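Local coordinates for protein transcriptional regulator (PDB 4NEL) that probably acts as a TetR-family transcriptional repressor, binding DNA through its N-terminal domain and a small amine in its C-terminal domain, at residues L14-G19 and E96-L101; I49-L54 and P111-L116. One frame throughout, in Å; residues are numbered along the deposited sequence.

Interaction 1: L14-G19 and E96-L101; sequences LIARRG and EWSVWL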
ATOM      1  N   LEU A  14       9.892  16.745  -5.113  1.00 37.59           N
ATOM      2  CA  LEU A  14      10.714  15.881  -5.987  1.00 40.32           C
ATOM      3  C   LEU A  14      10.575  14.431  -5.609  1.00 37.04           C
ATOM      4  O   LEU A  14      10.515  13.565  -6.469  1.00 40.10           O
ATOM      5  CB  LEU A  14      12.191  16.281  -5.951  1.00 42.69           C
ATOM      6  CG  LEU A  14      12.508  17.583  -6.685  1.00 44.89           C
ATOM      7  CD1 LEU A  14      13.953  17.989  -6.422  1.00 44.91           C
ATOM      8  CD2 LEU A  14      12.219  17.431  -8.159  1.00 47.60           C
ATOM      9  N   ILE A  15      10.539  14.164  -4.305  1.00 34.17           N
ATOM     10  CA  ILE A  15      10.333  12.820  -3.805  1.00 35.03           C
ATOM     11  C   ILE A  15       9.013  12.266  -4.312  1.00 34.83           C
ATOM     12  O   ILE A  15       8.913  11.142  -4.824  1.00 32.72           O
ATOM     13  CB  ILE A  15      10.376  12.785  -2.257  1.00 34.18           C
ATOM     14  CG1 ILE A  15      11.821  13.007  -1.826  1.00 36.35           C
ATOM     15  CG2 ILE A  15       9.871  11.440  -1.767  1.00 35.03           C
ATOM     16  CD1 ILE A  15      12.056  13.077  -0.337  1.00 36.86           C
ATOM     17  N   ALA A  16       7.993  13.068  -4.136  1.00 33.03           N
ATOM     18  CA  ALA A  16       6.653  12.723  -4.525  1.00 37.59           C
ATOM     19  C   ALA A  16       6.537  12.429  -6.021  1.00 40.50           C
ATOM     20  O   ALA A  16       5.900  11.424  -6.418  1.00 40.40           O
ATOM     21  CB  ALA A  16       5.683  13.838  -4.119  1.00 35.78           C
ATOM     22  N   ARG A  17       7.212  13.229  -6.835  1.00 39.23           N
ATOM     23  CA  ARG A  17       7.059  13.097  -8.286  1.00 43.42           C
ATOM     24  C   ARG A  17       8.042  12.155  -8.947  1.00 40.29           C
ATOM     25  O   ARG A  17       7.690  11.492  -9.949  1.00 43.65           O
ATOM     26  CB  ARG A  17       7.209  14.448  -8.939  1.00 42.96           C
ATOM     27  CG  ARG A  17       6.291  15.530  -8.430  1.00 49.65           C
ATOM     28  CD  ARG A  17       4.983  15.652  -9.171  1.00 48.87           C
ATOM     29  NE  ARG A  17       4.149  16.613  -8.455  1.00 50.98           N
ATOM     30  CZ  ARG A  17       4.020  17.904  -8.758  1.00 59.15           C
ATOM     31  NH1 ARG A  17       3.211  18.663  -8.022  1.00 58.84           N
ATOM     32  NH2 ARG A  17       4.664  18.445  -9.801  1.00 58.95           N
ATOM     33  N   ARG A  18       9.280  12.116  -8.445  1.00 39.22           N
ATOM     34  CA  ARG A  18      10.324  11.278  -9.076  1.00 43.69           C
ATOM     35  C   ARG A  18      10.674  10.066  -8.293  1.00 40.54           C
ATOM     36  O   ARG A  18      11.188   9.118  -8.849  1.00 37.97           O
ATOM     37  CB  ARG A  18      11.624  12.046  -9.270  1.00 46.01           C
ATOM     38  CG  ARG A  18      11.466  13.250 -10.134  1.00 53.15           C
ATOM     39  CD  ARG A  18      12.777  13.986 -10.349  1.00 56.59           C
ATOM     40  NE  ARG A  18      12.446  15.266 -10.974  1.00 59.44           N
ATOM     41  CZ  ARG A  18      13.305  16.241 -11.244  1.00 60.64           C
ATOM     42  NH1 ARG A  18      14.593  16.105 -10.956  1.00 58.25           N
ATOM     43  NH2 ARG A  18      12.858  17.358 -11.816  1.00 62.19           N
ATOM     44  N   GLY A  19      10.498  10.140  -6.982  1.00 38.99           N
ATOM     45  CA  GLY A  19      10.814   9.030  -6.126  1.00 40.97           C
ATOM     46  C   GLY A  19      12.092   9.341  -5.409  1.00 38.10           C
ATOM     47  O   GLY A  19      13.079   9.768  -6.021  1.00 40.05           O
ATOM     48  N   GLU A  96       1.011  13.684  -1.580  1.00 36.17           N
ATOM     49  CA  GLU A  96       1.110  13.122  -0.237  1.00 36.13           C
ATOM     50  C   GLU A  96       1.042  11.596  -0.293  1.00 36.82           C
ATOM     51  O   GLU A  96       1.804  10.914   0.401  1.00 37.17           O
ATOM     52  CB  GLU A  96       0.004  13.646   0.642  1.00 41.54           C
ATOM     53  CG  GLU A  96       0.258  15.068   1.101  1.00 46.18           C
ATOM     54  CD  GLU A  96      -0.918  15.657   1.839  1.00 51.25           C
ATOM     55  OE1 GLU A  96      -1.501  14.979   2.701  1.00 54.26           O
ATOM     56  OE2 GLU A  96      -1.269  16.814   1.545  1.00 60.80           O
ATOM     57  N   TRP A  97       0.139  11.055  -1.106  1.00 37.97           N
ATOM     58  CA  TRP A  97       0.021   9.589  -1.231  1.00 34.43           C
ATOM     59  C   TRP A  97       1.281   8.948  -1.795  1.00 32.75           C
ATOM     60  O   TRP A  97       1.669   7.902  -1.345  1.00 36.89           O
ATOM     61  CB  TRP A  97      -1.170   9.190  -2.084  1.00 35.54           C
ATOM     62  CG  TRP A  97      -2.449   9.148  -1.371  1.00 32.14           C
ATOM     63  CD1 TRP A  97      -3.256  10.194  -1.066  1.00 34.16           C
ATOM     64  CD2 TRP A  97      -3.090   7.988  -0.865  1.00 33.25           C
ATOM     65  NE1 TRP A  97      -4.351   9.770  -0.412  1.00 35.57           N
ATOM     66  CE2 TRP A  97      -4.274   8.406  -0.252  1.00 35.05           C
ATOM     67  CE3 TRP A  97      -2.735   6.656  -0.785  1.00 36.30           C
ATOM     68  CZ2 TRP A  97      -5.147   7.526   0.385  1.00 36.48           C
ATOM     69  CZ3 TRP A  97      -3.647   5.765  -0.212  1.00 37.59           C
ATOM     70  CH2 TRP A  97      -4.827   6.219   0.382  1.00 38.78           C
ATOM     71  N   SER A  98       1.895   9.555  -2.809  1.00 34.03           N
ATOM     72  CA  SER A  98       3.169   9.064  -3.338  1.00 34.30           C
ATOM     73  C   SER A  98       4.229   8.994  -2.250  1.00 35.64           C
ATOM     74  O   SER A  98       4.983   8.044  -2.187  1.00 38.93           O
ATOM     75  CB  SER A  98       3.662   9.945  -4.445  1.00 38.76           C
ATOM     76  OG  SER A  98       4.973   9.580  -4.821  1.00 41.97           O
ATOM     77  N   VAL A  99       4.274  10.006  -1.373  1.00 33.64           N
ATOM     78  CA  VAL A  99       5.225  10.000  -0.273  1.00 35.07           C
ATOM     79  C   VAL A  99       4.865   8.889   0.739  1.00 37.04           C
ATOM     80  O   VAL A  99       5.760   8.165   1.228  1.00 38.36           O
ATOM     81  CB  VAL A  99       5.355  11.410   0.373  1.00 37.28           C
ATOM     82  CG1 VAL A  99       6.212  11.378   1.635  1.00 42.17           C
ATOM     83  CG2 VAL A  99       5.949  12.432  -0.571  1.00 40.11           C
ATOM     84  N   TRP A 100       3.574   8.690   1.029  1.00 37.48           N
ATOM     85  CA  TRP A 100       3.179   7.640   1.978  1.00 40.29           C
ATOM     86  C   TRP A 100       3.545   6.248   1.432  1.00 38.80           C
ATOM     87  O   TRP A 100       4.000   5.392   2.169  1.00 37.49           O
ATOM     88  CB  TRP A 100       1.692   7.648   2.275  1.00 41.47           C
ATOM     89  CG  TRP A 100       1.240   8.708   3.177  1.00 51.10           C
ATOM     90  CD1 TRP A 100       0.364   9.709   2.885  1.00 53.73           C
ATOM     91  CD2 TRP A 100       1.629   8.894   4.553  1.00 55.35           C
ATOM     92  NE1 TRP A 100       0.170  10.495   3.998  1.00 53.59           N
ATOM     93  CE2 TRP A 100       0.948  10.027   5.026  1.00 58.61           C
ATOM     94  CE3 TRP A 100       2.492   8.207   5.427  1.00 56.94           C
ATOM     95  CZ2 TRP A 100       1.085  10.488   6.343  1.00 61.50           C
ATOM     96  CZ3 TRP A 100       2.623   8.666   6.736  1.00 61.12           C
ATOM     97  CH2 TRP A 100       1.924   9.797   7.175  1.00 68.24           C
ATOM     98  N   LEU A 101       3.318   6.037   0.140  1.00 36.97           N
ATOM     99  CA  LEU A 101       3.680   4.794  -0.500  1.00 38.62           C
ATOM    100  C   LEU A 101       5.137   4.478  -0.302  1.00 32.68           C
ATOM    101  O   LEU A 101       5.503   3.360  -0.022  1.00 35.75           O
ATOM    102  CB  LEU A 101       3.390   4.881  -2.000  1.00 42.75           C
ATOM    103  CG  LEU A 101       2.187   4.109  -2.480  1.00 50.50           C
ATOM    104  CD1 LEU A 101       2.532   2.629  -2.295  1.00 57.55           C
ATOM    105  CD2 LEU A 101       0.855   4.516  -1.798  1.00 49.13           C
TER
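Ala16 and Ser98 meet where the first helix of the TetR-type DNA-binding domain, helix 2-18, lies against helix 92-107 of the C-terminal regulatory domain. The two short helical segments cross at 82°, nearly perpendicular, with their axes 8.2 Å apart. Ala16 and Ser98 are the nearest CA pair across the segments, 5.2 Å apart, a spacing that the small side chains at both positions allow. Here the hydroxyl of Ser98 donates a hydrogen bond to a main-chain carbonyl near the C-terminal end of helix 2-18: Ser98 OG lies 2.6 Å from Ala16 O. It arrives in the carbonyl plane on a lone pair, at a C=O...OG angle of 124°. With OG anti to its own backbone N (chi1 172°), the hydroxyl stands beside this oxygen and can turn its proton onto it. Next to the polar bond is a small apolar patch. Val99 turns CG2 toward the first helix, and this methyl rests on Ala16 CB at 3.8 Å; the same methyl reaches Ile15 CG2 more loosely, at 4.2 Å. Gln102, one turn beyond Ser98, adds a second polar tie, its NE2 bonding to both Ile15 O and Ser98 O. Arg17 makes a salt bridge to Asp95. All four residues that touch are buried, and the side chain of Val99 is about 10 Å from the bound N,N-dimethylmethanamine. The chemistry is thus one short, well-directed hydrogen bond beside a few methyl contacts: it ties a carbonyl of the DNA-binding domain to the regulatory domain and helps set the contact at Ala16, while burying only 164 Å² between the segments.

Interaction 2: I49-L54 and P111-L116; sequences ILLEAL and PKIRDL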
ATOM      1  N   ILE A  49      16.364  13.965   4.634  1.00 49.12           N
ATOM      2  CA  ILE A  49      15.393  14.544   3.748  1.00 52.06           C
ATOM      3  C   ILE A  49      14.138  13.644   3.751  1.00 50.27           C
ATOM      4  O   ILE A  49      13.016  14.133   3.889  1.00 48.43           O
ATOM      5  CB  ILE A  49      16.036  14.789   2.339  1.00 53.50           C
ATOM      6  CG1 ILE A  49      17.122  15.863   2.497  1.00 55.64           C
ATOM      7  CG2 ILE A  49      15.006  15.226   1.302  1.00 53.15           C
ATOM      8  CD1 ILE A  49      17.917  16.146   1.247  1.00 60.95           C
ATOM      9  N   LEU A  50      14.297  12.330   3.638  1.00 44.75           N
ATOM     10  CA  LEU A  50      13.095  11.490   3.615  1.00 42.20           C
ATOM     11  C   LEU A  50      12.332  11.606   4.916  1.00 44.56           C
ATOM     12  O   LEU A  50      11.090  11.612   4.934  1.00 44.88           O
ATOM     13  CB  LEU A  50      13.438  10.049   3.341  1.00 45.75           C
ATOM     14  CG  LEU A  50      12.207   9.170   3.332  1.00 47.81           C
ATOM     15  CD1 LEU A  50      11.242   9.641   2.248  1.00 51.53           C
ATOM     16  CD2 LEU A  50      12.609   7.726   3.121  1.00 52.20           C
ATOM     17  N   LEU A  51      13.076  11.692   6.026  1.00 44.69           N
ATOM     18  CA  LEU A  51      12.488  11.883   7.347  1.00 43.98           C
ATOM     19  C   LEU A  51      11.669  13.152   7.435  1.00 41.65           C
ATOM     20  O   LEU A  51      10.543  13.154   7.919  1.00 43.14           O
ATOM     21  CB  LEU A  51      13.637  12.002   8.360  1.00 52.20           C
ATOM     22  CG  LEU A  51      13.570  11.144   9.584  1.00 61.72           C
ATOM     23  CD1 LEU A  51      13.269   9.696   9.201  1.00 65.46           C
ATOM     24  CD2 LEU A  51      14.922  11.253  10.299  1.00 66.13           C
ATOM     25  N   GLU A  52      12.253  14.256   7.029  1.00 41.35           N
ATOM     26  CA  GLU A  52      11.521  15.509   7.004  1.00 46.91           C
ATOM     27  C   GLU A  52      10.368  15.490   5.995  1.00 46.28           C
ATOM     28  O   GLU A  52       9.354  16.136   6.211  1.00 44.39           O
ATOM     29  CB  GLU A  52      12.469  16.655   6.727  1.00 53.67           C
ATOM     30  CG  GLU A  52      13.462  16.898   7.838  1.00 60.34           C
ATOM     31  CD  GLU A  52      12.827  17.320   9.161  1.00 70.50           C
ATOM     32  OE1 GLU A  52      11.877  18.148   9.172  1.00 75.19           O
ATOM     33  OE2 GLU A  52      13.309  16.829  10.207  1.00 67.69           O
ATOM     34  N   ALA A  53      10.497  14.731   4.895  1.00 46.79           N
ATOM     35  CA  ALA A  53       9.386  14.573   3.921  1.00 44.66           C
ATOM     36  C   ALA A  53       8.180  13.932   4.624  1.00 39.68           C
ATOM     37  O   ALA A  53       7.042  14.372   4.462  1.00 38.28           O
ATOM     38  CB  ALA A  53       9.822  13.731   2.728  1.00 42.22           C
ATOM     39  N   LEU A  54       8.434  12.893   5.406  1.00 44.06           N
ATOM     40  CA  LEU A  54       7.392  12.242   6.229  1.00 42.78           C
ATOM     41  C   LEU A  54       6.825  13.218   7.254  1.00 43.92           C
ATOM     42  O   LEU A  54       5.609  13.306   7.434  1.00 41.76           O
ATOM     43  CB  LEU A  54       7.947  10.988   6.909  1.00 47.84           C
ATOM     44  CG  LEU A  54       7.114  10.315   8.016  1.00 50.17           C
ATOM     45  CD1 LEU A  54       5.663  10.055   7.640  1.00 57.56           C
ATOM     46  CD2 LEU A  54       7.810   9.010   8.387  1.00 59.00           C
ATOM     47  N   PRO A 111      14.117   1.366  10.839  1.00 73.90           N
ATOM     48  CA  PRO A 111      13.418   1.571  12.116  1.00 69.05           C
ATOM     49  C   PRO A 111      12.884   2.986  12.382  1.00 65.22           C
ATOM     50  O   PRO A 111      11.748   3.099  12.835  1.00 62.22           O
ATOM     51  CB  PRO A 111      14.476   1.209  13.162  1.00 70.56           C
ATOM     52  CG  PRO A 111      15.752   0.994  12.420  1.00 74.06           C
ATOM     53  CD  PRO A 111      15.368   0.619  11.031  1.00 73.04           C
ATOM     54  N   LYS A 112      13.677   4.041  12.139  1.00 65.09           N
ATOM     55  CA  LYS A 112      13.210   5.432  12.417  1.00 68.01           C
ATOM     56  C   LYS A 112      12.040   5.848  11.566  1.00 62.95           C
ATOM     57  O   LYS A 112      11.141   6.538  12.051  1.00 62.24           O
ATOM     58  CB  LYS A 112      14.294   6.516  12.261  1.00 74.43           C
ATOM     59  CG  LYS A 112      15.117   6.849  13.500  1.00 81.72           C
ATOM     60  CD  LYS A 112      15.867   8.178  13.325  1.00 90.93           C
ATOM     61  CE  LYS A 112      16.643   8.252  11.996  1.00 94.80           C
ATOM     62  NZ  LYS A 112      17.515   9.455  11.799  1.00 97.58           N
ATOM     63  N   ILE A 113      12.079   5.489  10.279  1.00 61.01           N
ATOM     64  CA  ILE A 113      10.967   5.791   9.389  1.00 56.72           C
ATOM     65  C   ILE A 113       9.735   5.063   9.930  1.00 53.06           C
ATOM     66  O   ILE A 113       8.628   5.626  10.005  1.00 52.15           O
ATOM     67  CB  ILE A 113      11.272   5.343   7.925  1.00 58.15           C
ATOM     68  CG1 ILE A 113      12.292   6.288   7.267  1.00 62.30           C
ATOM     69  CG2 ILE A 113      10.015   5.279   7.096  1.00 58.11           C
ATOM     70  CD1 ILE A 113      11.817   7.716   7.059  1.00 65.22           C
ATOM     71  N   ARG A 114       9.961   3.803  10.301  1.00 52.20           N
ATOM     72  CA  ARG A 114       8.907   2.899  10.792  1.00 54.15           C
ATOM     73  C   ARG A 114       8.239   3.493  12.039  1.00 49.05           C
ATOM     74  O   ARG A 114       7.015   3.629  12.093  1.00 45.07           O
ATOM     75  CB  ARG A 114       9.498   1.490  11.081  1.00 56.42           C
ATOM     76  CG  ARG A 114       8.497   0.393  11.437  1.00 60.57           C
ATOM     77  CD  ARG A 114       9.152  -0.952  11.806  1.00 65.82           C
ATOM     78  NE  ARG A 114      10.067  -1.449  10.765  1.00 78.70           N
ATOM     79  CZ  ARG A 114      11.403  -1.624  10.878  1.00 89.53           C
ATOM     80  NH1 ARG A 114      12.050  -1.417  12.030  1.00 95.19           N
ATOM     81  NH2 ARG A 114      12.113  -2.061   9.830  1.00 91.94           N
ATOM     82  N   ASP A 115       9.049   3.839  13.034  1.00 56.45           N
ATOM     83  CA  ASP A 115       8.543   4.459  14.300  1.00 57.55           C
ATOM     84  C   ASP A 115       7.693   5.678  14.018  1.00 54.45           C
ATOM     85  O   ASP A 115       6.569   5.810  14.503  1.00 53.50           O
ATOM     86  CB  ASP A 115       9.698   4.912  15.177  1.00 63.73           C
ATOM     87  CG  ASP A 115      10.586   3.779  15.595  1.00 72.51           C
ATOM     88  OD1 ASP A 115      10.116   2.616  15.562  1.00 82.28           O
ATOM     89  OD2 ASP A 115      11.751   4.054  15.961  1.00 79.88           O
ATOM     90  N   LEU A 116       8.225   6.546  13.167  1.00 55.08           N
ATOM     91  CA  LEU A 116       7.549   7.769  12.822  1.00 52.98           C
ATOM     92  C   LEU A 116       6.271   7.450  12.015  1.00 53.54           C
ATOM     93  O   LEU A 116       5.201   8.016  12.316  1.00 47.26           O
ATOM     94  CB  LEU A 116       8.525   8.677  12.066  1.00 60.05           C
ATOM     95  CG  LEU A 116       8.337  10.206  12.144  1.00 68.19           C
ATOM     96  CD1 LEU A 116       9.326  10.919  11.220  1.00 71.93           C
ATOM     97  CD2 LEU A 116       6.914  10.644  11.826  1.00 66.98           C
TER
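Leu54 and Leu116 reach toward each other tip to tip between helix 46-69, which leads from the TetR-type DNA-binding domain into the C-terminal domain, and helix 111-137; the segment axes differ by 5° and lie 10.6 Å apart. Leu54 CD2 meets Leu116 CD1 at 3.7 Å, while Leu116 CD2 sits 3.8 Å from Leu54 CG, so the two branched ends interlock. Both leucines hold CG anti to the backbone N, which extends them across the gap. One turn earlier, Ile113 sends its CD1 methyl between two leucines. It slants across Leu51, where the CD1 atoms of Leu51 and Ile113 are modelled at 3.3 Å, shorter than normal contact; with Leu51 chi1 (-130°) off a staggered value, the exact placement of this side chain is doubtful. Leu50 lies at about a right angle to Ile113, its CD2 4.0 Å from Ile113 CD1. At the exposed border the bent chain of Lys112 brings CE and NZ across Leu51, NZ 3.5 Å from Leu51 CD2. On helix 92-107, Val103 packs on Ile113. With the helices widely spaced and no polar bond between the segments, the pairing rests on the shape and burial of aliphatic ends rather than on directional bonds.

The centres of interactions 1 and 2 are about 13 Å apart. Interaction 1 joins the first helix to the C-terminal domain; interaction 2 joins helix 46-69, which leads from one domain into the other, to helix 111-137. Their segments alternate along the chain: 14-19, 49-54, 96-101, 111-116. They touch directly, Ile15 CD1 packing on Ala53 CB at 3.8 Å and Trp100 CZ3 on Leu54 CD1 at 3.5 Å, so helix 46-69 meets helices 2-18, 92-107 and 111-137 in one continuous core. Helices 92-107 and 111-137, consecutive in sequence, also carry residues of the amine pocket, Trp104 and Trp124, a layout consistent with ligand-linked movement of the DNA-binding domain, as in TetR relatives.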